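Local coordinates for protein methyltransferase 1 (Methanosarcina barkeri, PDB 2I2X) that transfers the methyl group of methanol to the cob(I)amide carried by its partner corrinoid protein MtaC, a zinc-dependent step of methanogenesis from methanol, at residues 184-187 with 188-192; 193-196 with 197-200; 256-259 with 260-264. All coordinates share one frame; numbering follows the deposited sequence.

Interaction 1: residues 184-187 with 188-192; sequences LLYS and IGCLG
Leu-191 packs on one face of the Tyr-186 ring, five residues along helix 181-210. Its CB starts against the backbone, 3.6 Å from Ser-187 O. CG stands anti to its own carbonyl carbon (chi1 -57°), which brings it over the ring, 4.0 Å from the centroid and only 16° off the normal, a CH-pi contact shifted somewhat toward the rim. Here the two branches part. CD1 reaches the Tyr-186 CE2 side, whereas CD2 passes across the phenol end and comes 3.5 Å from Tyr-186 CZ, close to OH as well. The tyrosine meets it because CG is anti to the backbone N (chi1 179°), which points the ring outward from the helix, and Leu-191 leans back against its face. Cys-190 CB touches Tyr-186 CD1 obliquely at 3.9 Å.

The backbone explains the spacing. An ordinary alpha bond joins Ile-188 N to Leu-184 O, but the turn then widens to pi type: Leu-191 N donates to Tyr-186 O at 2.8 Å, nearly in line with the carbonyl, and Gly-192 N donates to Ser-187 O at 2.9 Å. Tyr-186 O also accepts from Cys-190 N, which approaches from above the carbonyl plane, so two amides grip one oxygen. Ser-187 OG bonds back to Gly-183 O. Beyond the ring, Tyr-186 packs on Phe-439, Met-440 and Cys-443 of helix 436-450. The contact thus pairs a doubly bound carbonyl with an apolar cushion: the bulge fixes the five-residue step, and the isobutyl group probably contributes dispersion to one face of a buried ring that helix 436-450 also packs against.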
ATOM      1  N   LEU A 184     -20.125 -22.968  17.059  1.00 11.46           N
ATOM      2  CA  LEU A 184     -18.948 -22.123  17.217  1.00 10.77           C
ATOM      3  C   LEU A 184     -18.108 -22.537  18.423  1.00  9.65           C
ATOM      4  O   LEU A 184     -16.899 -22.746  18.279  1.00  8.58           O
ATOM      5  CB  LEU A 184     -19.349 -20.645  17.306  1.00 11.09           C
ATOM      6  CG  LEU A 184     -19.435 -19.712  16.082  1.00 11.87           C
ATOM      7  CD1 LEU A 184     -19.442 -20.383  14.709  1.00  9.65           C
ATOM      8  CD2 LEU A 184     -20.641 -18.776  16.245  1.00 11.76           C
ATOM      9  N   LEU A 185     -18.752 -22.651  19.596  1.00  9.19           N
ATOM     10  CA  LEU A 185     -18.092 -23.121  20.837  1.00  8.52           C
ATOM     11  C   LEU A 185     -17.389 -24.467  20.678  1.00  8.66           C
ATOM     12  O   LEU A 185     -16.259 -24.671  21.155  1.00  8.39           O
ATOM     13  CB  LEU A 185     -19.095 -23.228  21.971  1.00  8.61           C
ATOM     14  CG  LEU A 185     -18.676 -22.848  23.407  1.00  9.60           C
ATOM     15  CD1 LEU A 185     -19.617 -23.416  24.411  1.00  7.86           C
ATOM     16  CD2 LEU A 185     -17.249 -23.248  23.760  1.00  9.54           C
ATOM     17  N   TYR A 186     -18.040 -25.381  19.969  1.00  8.34           N
ATOM     18  CA  TYR A 186     -17.506 -26.708  19.836  1.00  9.03           C
ATOM     19  C   TYR A 186     -16.338 -26.722  18.859  1.00  8.80           C
ATOM     20  O   TYR A 186     -15.252 -27.220  19.197  1.00  9.51           O
ATOM     21  CB  TYR A 186     -18.624 -27.680  19.428  1.00  9.11           C
ATOM     22  CG  TYR A 186     -18.209 -29.108  19.218  1.00 10.23           C
ATOM     23  CD1 TYR A 186     -17.727 -29.889  20.274  1.00 12.76           C
ATOM     24  CD2 TYR A 186     -18.366 -29.721  17.963  1.00 13.66           C
ATOM     25  CE1 TYR A 186     -17.395 -31.259  20.081  1.00 11.67           C
ATOM     26  CE2 TYR A 186     -18.024 -31.084  17.758  1.00 12.13           C
ATOM     27  CZ  TYR A 186     -17.550 -31.827  18.821  1.00 11.99           C
ATOM     28  OH  TYR A 186     -17.205 -33.128  18.608  1.00 12.64           O
ATOM     29  N   SER A 187     -16.561 -26.193  17.655  1.00  8.21           N
ATOM     30  CA  SER A 187     -15.515 -26.144  16.618  1.00  8.08           C
ATOM     31  C   SER A 187     -14.256 -25.444  17.055  1.00  7.17           C
ATOM     32  O   SER A 187     -13.160 -25.986  16.926  1.00  7.10           O
ATOM     33  CB  SER A 187     -16.018 -25.500  15.314  1.00  8.05           C
ATOM     34  OG  SER A 187     -16.672 -24.286  15.574  1.00  9.31           O
ATOM     35  N   ILE A 188     -14.415 -24.259  17.616  1.00  6.95           N
ATOM     36  CA  ILE A 188     -13.253 -23.451  17.962  1.00  7.37           C
ATOM     37  C   ILE A 188     -12.708 -23.841  19.336  1.00  7.46           C
ATOM     38  O   ILE A 188     -11.539 -24.216  19.494  1.00  7.73           O
ATOM     39  CB  ILE A 188     -13.593 -21.904  17.941  1.00  7.40           C
ATOM     40  CG1 ILE A 188     -14.241 -21.492  16.606  1.00  6.62           C
ATOM     41  CG2 ILE A 188     -12.380 -21.092  18.284  1.00  5.18           C
ATOM     42  CD1 ILE A 188     -14.829 -20.089  16.618  1.00  4.08           C
ATOM     43  N   GLY A 189     -13.560 -23.720  20.338  1.00  7.78           N
ATOM     44  CA  GLY A 189     -13.162 -24.015  21.717  1.00  8.47           C
ATOM     45  C   GLY A 189     -12.763 -25.467  21.954  1.00  8.24           C
ATOM     46  O   GLY A 189     -11.753 -25.722  22.578  1.00  8.23           O
ATOM     47  N   CYS A 190     -13.523 -26.423  21.433  1.00  7.74           N
ATOM     48  CA  CYS A 190     -13.232 -27.816  21.773  1.00  7.56           C
ATOM     49  C   CYS A 190     -12.349 -28.513  20.747  1.00  7.42           C
ATOM     50  O   CYS A 190     -11.198 -28.875  21.045  1.00  5.33           O
ATOM     51  CB  CYS A 190     -14.529 -28.578  22.055  1.00  7.26           C
ATOM     52  SG  CYS A 190     -15.533 -27.716  23.333  1.00  8.07           S
ATOM     53  N   LEU A 191     -12.872 -28.679  19.530  1.00  8.10           N
ATOM     54  CA  LEU A 191     -12.115 -29.393  18.531  1.00  8.98           C
ATOM     55  C   LEU A 191     -10.813 -28.652  18.320  1.00  9.97           C
ATOM     56  O   LEU A 191      -9.732 -29.256  18.430  1.00 11.29           O
ATOM     57  CB  LEU A 191     -12.884 -29.528  17.239  1.00  8.98           C
ATOM     58  CG  LEU A 191     -14.250 -30.210  17.264  1.00 10.36           C
ATOM     59  CD1 LEU A 191     -14.812 -30.239  15.842  1.00  9.33           C
ATOM     60  CD2 LEU A 191     -14.203 -31.636  17.863  1.00 10.34           C
ATOM     61  N   GLY A 192     -10.902 -27.337  18.085  1.00 10.11           N
ATOM     62  CA  GLY A 192      -9.715 -26.500  17.914  1.00  9.68           C
ATOM     63  C   GLY A 192      -8.661 -26.726  18.979  1.00  9.83           C
ATOM     64  O   GLY A 192      -7.493 -26.938  18.676  1.00 10.28           O
TER

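Interaction 2: residues 193-196 with 197-200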
ATOM      1  N   SER A 193      -9.064 -26.664  20.240  1.00 10.03           N
ATOM      2  CA  SER A 193      -8.116 -26.817  21.344  1.00 10.06           C
ATOM      3  C   SER A 193      -7.420 -28.202  21.359  1.00 10.42           C
ATOM      4  O   SER A 193      -6.215 -28.316  21.637  1.00  9.99           O
ATOM      5  CB  SER A 193      -8.836 -26.548  22.670  1.00 10.41           C
ATOM      6  OG  SER A 193      -9.162 -25.152  22.838  1.00  9.20           O
ATOM      7  N   ILE A 194      -8.175 -29.247  21.036  1.00 10.35           N
ATOM      8  CA  ILE A 194      -7.629 -30.597  21.042  1.00 10.68           C
ATOM      9  C   ILE A 194      -6.529 -30.718  19.946  1.00 10.82           C
ATOM     10  O   ILE A 194      -5.441 -31.240  20.196  1.00 10.56           O
ATOM     11  CB  ILE A 194      -8.790 -31.678  20.893  1.00 10.97           C
ATOM     12  CG1 ILE A 194      -9.643 -31.762  22.155  1.00 10.31           C
ATOM     13  CG2 ILE A 194      -8.264 -33.047  20.560  1.00  9.74           C
ATOM     14  CD1 ILE A 194     -11.090 -32.090  21.862  1.00  9.30           C
ATOM     15  N   ASP A 195      -6.805 -30.212  18.747  1.00 10.69           N
ATOM     16  CA  ASP A 195      -5.831 -30.318  17.657  1.00 11.58           C
ATOM     17  C   ASP A 195      -4.610 -29.453  17.956  1.00 11.85           C
ATOM     18  O   ASP A 195      -3.476 -29.860  17.676  1.00 11.87           O
ATOM     19  CB  ASP A 195      -6.449 -29.952  16.302  1.00 11.39           C
ATOM     20  CG  ASP A 195      -5.478 -30.130  15.143  1.00 12.48           C
ATOM     21  OD1 ASP A 195      -5.144 -31.286  14.761  1.00 10.00           O
ATOM     22  OD2 ASP A 195      -5.056 -29.078  14.599  1.00 16.18           O
ATOM     23  N   MET A 196      -4.849 -28.290  18.573  1.00 11.95           N
ATOM     24  CA  MET A 196      -3.785 -27.370  18.896  1.00 12.64           C
ATOM     25  C   MET A 196      -2.774 -28.038  19.811  1.00 13.22           C
ATOM     26  O   MET A 196      -1.570 -27.887  19.624  1.00 13.57           O
ATOM     27  CB  MET A 196      -4.336 -26.121  19.571  1.00 12.60           C
ATOM     28  CG  MET A 196      -5.009 -25.146  18.658  1.00 12.54           C
ATOM     29  SD  MET A 196      -3.857 -24.242  17.624  1.00 11.33           S
ATOM     30  CE  MET A 196      -2.963 -23.259  18.823  1.00 11.13           C
ATOM     31  N   GLU A 197      -3.254 -28.785  20.803  1.00 13.52           N
ATOM     32  CA  GLU A 197      -2.321 -29.467  21.692  1.00 13.66           C
ATOM     33  C   GLU A 197      -1.457 -30.558  21.028  1.00 12.80           C
ATOM     34  O   GLU A 197      -0.299 -30.704  21.377  1.00 12.19           O
ATOM     35  CB  GLU A 197      -3.016 -29.999  22.927  1.00 14.05           C
ATOM     36  CG  GLU A 197      -2.023 -30.636  23.889  1.00 18.65           C
ATOM     37  CD  GLU A 197      -2.653 -31.584  24.868  1.00 22.87           C
ATOM     38  OE1 GLU A 197      -1.959 -31.907  25.852  1.00 23.86           O
ATOM     39  OE2 GLU A 197      -3.832 -31.986  24.659  1.00 25.78           O
ATOM     40  N   LEU A 198      -2.015 -31.289  20.067  1.00 12.81           N
ATOM     41  CA  LEU A 198      -1.270 -32.311  19.334  1.00 13.41           C
ATOM     42  C   LEU A 198      -0.108 -31.645  18.625  1.00 13.60           C
ATOM     43  O   LEU A 198       1.068 -31.900  18.916  1.00 14.74           O
ATOM     44  CB  LEU A 198      -2.165 -32.962  18.273  1.00 13.72           C
ATOM     45  CG  LEU A 198      -2.005 -34.392  17.707  1.00 14.68           C
ATOM     46  CD1 LEU A 198      -2.277 -34.385  16.207  1.00 13.62           C
ATOM     47  CD2 LEU A 198      -0.671 -35.077  17.994  1.00 13.99           C
ATOM     48  N   ILE A 199      -0.441 -30.754  17.705  1.00 12.95           N
ATOM     49  CA  ILE A 199       0.566 -30.169  16.825  1.00 12.02           C
ATOM     50  C   ILE A 199       1.622 -29.321  17.544  1.00 11.59           C
ATOM     51  O   ILE A 199       2.815 -29.415  17.227  1.00 10.87           O
ATOM     52  CB  ILE A 199      -0.103 -29.413  15.674  1.00 12.06           C
ATOM     53  CG1 ILE A 199      -0.934 -28.247  16.214  1.00 11.60           C
ATOM     54  CG2 ILE A 199      -0.989 -30.382  14.884  1.00 10.60           C
ATOM     55  CD1 ILE A 199      -1.513 -27.387  15.141  1.00 15.25           C
ATOM     56  N   TRP A 200       1.204 -28.533  18.533  1.00 11.27           N
ATOM     57  CA  TRP A 200       2.161 -27.646  19.198  1.00 11.53           C
ATOM     58  C   TRP A 200       3.159 -28.357  20.121  1.00 12.20           C
ATOM     59  O   TRP A 200       4.258 -27.865  20.352  1.00 12.64           O
ATOM     60  CB  TRP A 200       1.470 -26.421  19.825  1.00 11.38           C
ATOM     61  CG  TRP A 200       1.118 -25.440  18.700  1.00 10.87           C
ATOM     62  CD1 TRP A 200      -0.115 -25.261  18.104  1.00  9.74           C
ATOM     63  CD2 TRP A 200       2.037 -24.598  17.983  1.00  7.20           C
ATOM     64  NE1 TRP A 200      -0.011 -24.349  17.077  1.00 10.54           N
ATOM     65  CE2 TRP A 200       1.295 -23.928  16.982  1.00  8.38           C
ATOM     66  CE3 TRP A 200       3.407 -24.328  18.110  1.00  6.76           C
ATOM     67  CZ2 TRP A 200       1.880 -22.997  16.110  1.00  7.43           C
ATOM     68  CZ3 TRP A 200       3.996 -23.387  17.239  1.00  6.75           C
ATOM     69  CH2 TRP A 200       3.229 -22.740  16.256  1.00  6.80           C
TER
HETATM   70  O   HOH W   1      -4.810 -33.282  21.805  1.00 13.41           O
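A Met-aromatic contact one turn apart on helix 181-210 joins Met-196 to Trp-200, their side chains lying alongside each other and pointing the same way. The methionine is bent at every torsion (chi1 -76°, chi2 -73°, with chi3 close behind), which curls its end round to the pyrrole side of the indole. SD sits at the edge of the five-membered ring, 4.8 Å from its centroid and 76° off the normal, while CE comes 3.6 Å from Trp-200 CD1 and equally close to NE1. Met-196 O lies near the plane of the indole at its edge, 3.4 Å from Trp-200 CD1, and is the acceptor for Trp-200 N. The indole N-H is used elsewhere, on Asp-217 OD2, which helps fix the rotation of the ring beside the sulfur.

On another side of the helix, Ile-199 CG1 sits between its own backbone N and carbonyl carbon, close over Asp-195 O at 3.3 Å; that oxygen accepts an almost straight bond from Ile-199 N. CD1 extends toward Asp-195 OD2, and the carboxylate pairs through OD1 with Arg-130. The Glu-197 chain is extended beyond CG; one water donates both to Ile-194 O (2.7 Å) and, over a longer 3.3 Å, to Glu-197 OE2. This water supplements the weak bond from Leu-198 N to Ile-194 O. The four-residue spacing of both side-chain pairs is that of a regular alpha-helix, here one lying in the crossover between the adjacent parallel strands 160-163 and 213-216 of the TIM barrel.

Interaction 3: residues 256-259 with 260-264; sequences VAYE and AGAVG
Ala-257 and Ala-262 are joined across a Schellman motif that ends helix 240-259. Its backbone bonds come first: Ala-262 N donates to Ala-257 O at 2.8 Å and, inside that loop, Gly-261 N donates to Tyr-258 O at 3.0 Å, from well above the carbonyl plane. Ala-260 N keeps the last alpha bond, to Val-256 O. The positive phi of Gly-261 (122°) reverses the chain, and a CB there would be jammed against the preceding carbonyl O.

Water provides a second link, donating to Tyr-258 O and, at 2.7 Å, to Ala-262 O. The latter oxygen also receives a CA-H...O contact from Tyr-258 CA.

Apolar contacts complete the turn. Ala-257 CB meets Ala-262 CB at 4.2 Å, the hydrophobic pairing that commonly accompanies this motif. Tyr-258 CG is anti to the carbonyl carbon (chi1 -52°), turning the ring along the departing chain: CD1 touches Ala-262 CB at 3.8 Å, and CE1 brings the ring edge to Gly-264 N at 3.7 Å, with that nitrogen in the ring plane. Ala-257 CB lies over one face, toward the rim. A serine in place of Tyr-258 would probably leave a gap beside Ala-262 and Gly-264 and take the ring face away from Ala-257 CB.

Around the turn, Tyr-258 packs on Val-276 and Thr-280 of helix 273-280, Glu-259 forms a salt bridge with Arg-392 of helix 389-409, and the outgoing chain lies along strand 213-216, where Ala-262 touches Ser-214 and Val-263 packs on Ile-213.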
ATOM      1  N   VAL A 256      -3.607 -22.429  23.589  1.00  7.68           N
ATOM      2  CA  VAL A 256      -3.065 -23.787  23.706  1.00  7.39           C
ATOM      3  C   VAL A 256      -1.619 -23.921  23.200  1.00  8.03           C
ATOM      4  O   VAL A 256      -0.795 -24.604  23.829  1.00  8.70           O
ATOM      5  CB  VAL A 256      -4.000 -24.878  23.028  1.00  7.65           C
ATOM      6  CG1 VAL A 256      -3.343 -26.226  23.011  1.00  6.48           C
ATOM      7  CG2 VAL A 256      -5.349 -24.973  23.728  1.00  4.61           C
ATOM      8  N   ALA A 257      -1.313 -23.275  22.074  1.00  7.96           N
ATOM      9  CA  ALA A 257       0.044 -23.252  21.539  1.00  7.90           C
ATOM     10  C   ALA A 257       1.091 -22.951  22.631  1.00  7.91           C
ATOM     11  O   ALA A 257       2.139 -23.612  22.720  1.00  7.19           O
ATOM     12  CB  ALA A 257       0.128 -22.243  20.413  1.00  7.84           C
ATOM     13  N   TYR A 258       0.777 -21.969  23.471  1.00  8.05           N
ATOM     14  CA  TYR A 258       1.706 -21.486  24.499  1.00  8.58           C
ATOM     15  C   TYR A 258       1.743 -22.471  25.672  1.00  8.93           C
ATOM     16  O   TYR A 258       2.819 -22.835  26.173  1.00  8.27           O
ATOM     17  CB  TYR A 258       1.350 -20.024  24.886  1.00  8.83           C
ATOM     18  CG  TYR A 258       1.261 -19.209  23.603  1.00  9.73           C
ATOM     19  CD1 TYR A 258       2.426 -18.793  22.919  1.00  9.17           C
ATOM     20  CD2 TYR A 258       0.031 -18.994  22.992  1.00  8.63           C
ATOM     21  CE1 TYR A 258       2.342 -18.138  21.690  1.00  9.23           C
ATOM     22  CE2 TYR A 258      -0.057 -18.357  21.785  1.00  9.15           C
ATOM     23  CZ  TYR A 258       1.092 -17.923  21.136  1.00 11.04           C
ATOM     24  OH  TYR A 258       0.946 -17.275  19.922  1.00 11.20           O
ATOM     25  N   GLU A 259       0.558 -22.944  26.063  1.00  9.48           N
ATOM     26  CA  GLU A 259       0.442 -24.005  27.059  1.00  9.39           C
ATOM     27  C   GLU A 259       1.311 -25.170  26.640  1.00  9.49           C
ATOM     28  O   GLU A 259       1.970 -25.778  27.463  1.00  9.81           O
ATOM     29  CB  GLU A 259      -1.028 -24.412  27.228  1.00  8.66           C
ATOM     30  CG  GLU A 259      -1.769 -23.395  28.071  1.00  9.74           C
ATOM     31  CD  GLU A 259      -3.268 -23.568  28.122  1.00 12.04           C
ATOM     32  OE1 GLU A 259      -3.852 -24.206  27.211  1.00 12.41           O
ATOM     33  OE2 GLU A 259      -3.873 -23.029  29.083  1.00 12.51           O
ATOM     34  N   ALA A 260       1.356 -25.435  25.336  1.00  9.71           N
ATOM     35  CA  ALA A 260       2.013 -26.626  24.837  1.00  9.68           C
ATOM     36  C   ALA A 260       3.418 -26.352  24.381  1.00  9.87           C
ATOM     37  O   ALA A 260       4.015 -27.163  23.682  1.00 10.42           O
ATOM     38  CB  ALA A 260       1.199 -27.261  23.704  1.00  9.22           C
ATOM     39  N   GLY A 261       3.944 -25.191  24.722  1.00 10.48           N
ATOM     40  CA  GLY A 261       5.361 -24.986  24.515  1.00 11.10           C
ATOM     41  C   GLY A 261       5.813 -23.848  23.642  1.00 11.09           C
ATOM     42  O   GLY A 261       7.004 -23.574  23.633  1.00 12.64           O
ATOM     43  N   ALA A 262       4.910 -23.181  22.917  1.00  9.82           N
ATOM     44  CA  ALA A 262       5.314 -21.989  22.148  1.00  8.82           C
ATOM     45  C   ALA A 262       5.588 -20.846  23.113  1.00  8.30           C
ATOM     46  O   ALA A 262       5.108 -20.878  24.223  1.00  8.67           O
ATOM     47  CB  ALA A 262       4.254 -21.581  21.085  1.00  7.52           C
ATOM     48  N   VAL A 263       6.338 -19.832  22.678  1.00  8.26           N
ATOM     49  CA  VAL A 263       6.818 -18.760  23.550  1.00  7.14           C
ATOM     50  C   VAL A 263       6.528 -17.404  22.927  1.00  6.99           C
ATOM     51  O   VAL A 263       6.800 -16.348  23.531  1.00  6.68           O
ATOM     52  CB  VAL A 263       8.367 -18.892  23.815  1.00  7.90           C
ATOM     53  CG1 VAL A 263       8.698 -20.207  24.576  1.00  7.14           C
ATOM     54  CG2 VAL A 263       9.162 -18.808  22.517  1.00  5.05           C
ATOM     55  N   GLY A 264       5.980 -17.440  21.715  1.00  6.61           N
ATOM     56  CA  GLY A 264       5.672 -16.230  20.962  1.00  6.43           C
ATOM     57  C   GLY A 264       6.843 -15.825  20.076  1.00  6.76           C
ATOM     58  O   GLY A 264       7.925 -16.394  20.177  1.00  6.17           O
TER
HETATM   59  O   HOH W   2       5.781 -22.022  26.604  1.00 11.26           O

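From the N terminus the three contacts follow in series, none nested or crossed, and each spans neighbouring turns rather than closing a long loop. Interactions 1 and 2 occupy successive parts of helix 181-210, the widened turn giving way to regular alpha-helix, and Ser-193 OG bonds back to Gly-189 O across their boundary. The chain then runs through strand 213-216 before helix 240-259 brings interaction 3 back against interaction 2: Val-256 CG1 packs on Met-196 CB, and Ala-257 lies against Met-196 CE and Trp-200. Interaction 1 stays apart from interaction 3, facing helix 436-450. Together they tie two barrel helices to strand 213-216 and the C-terminal helices.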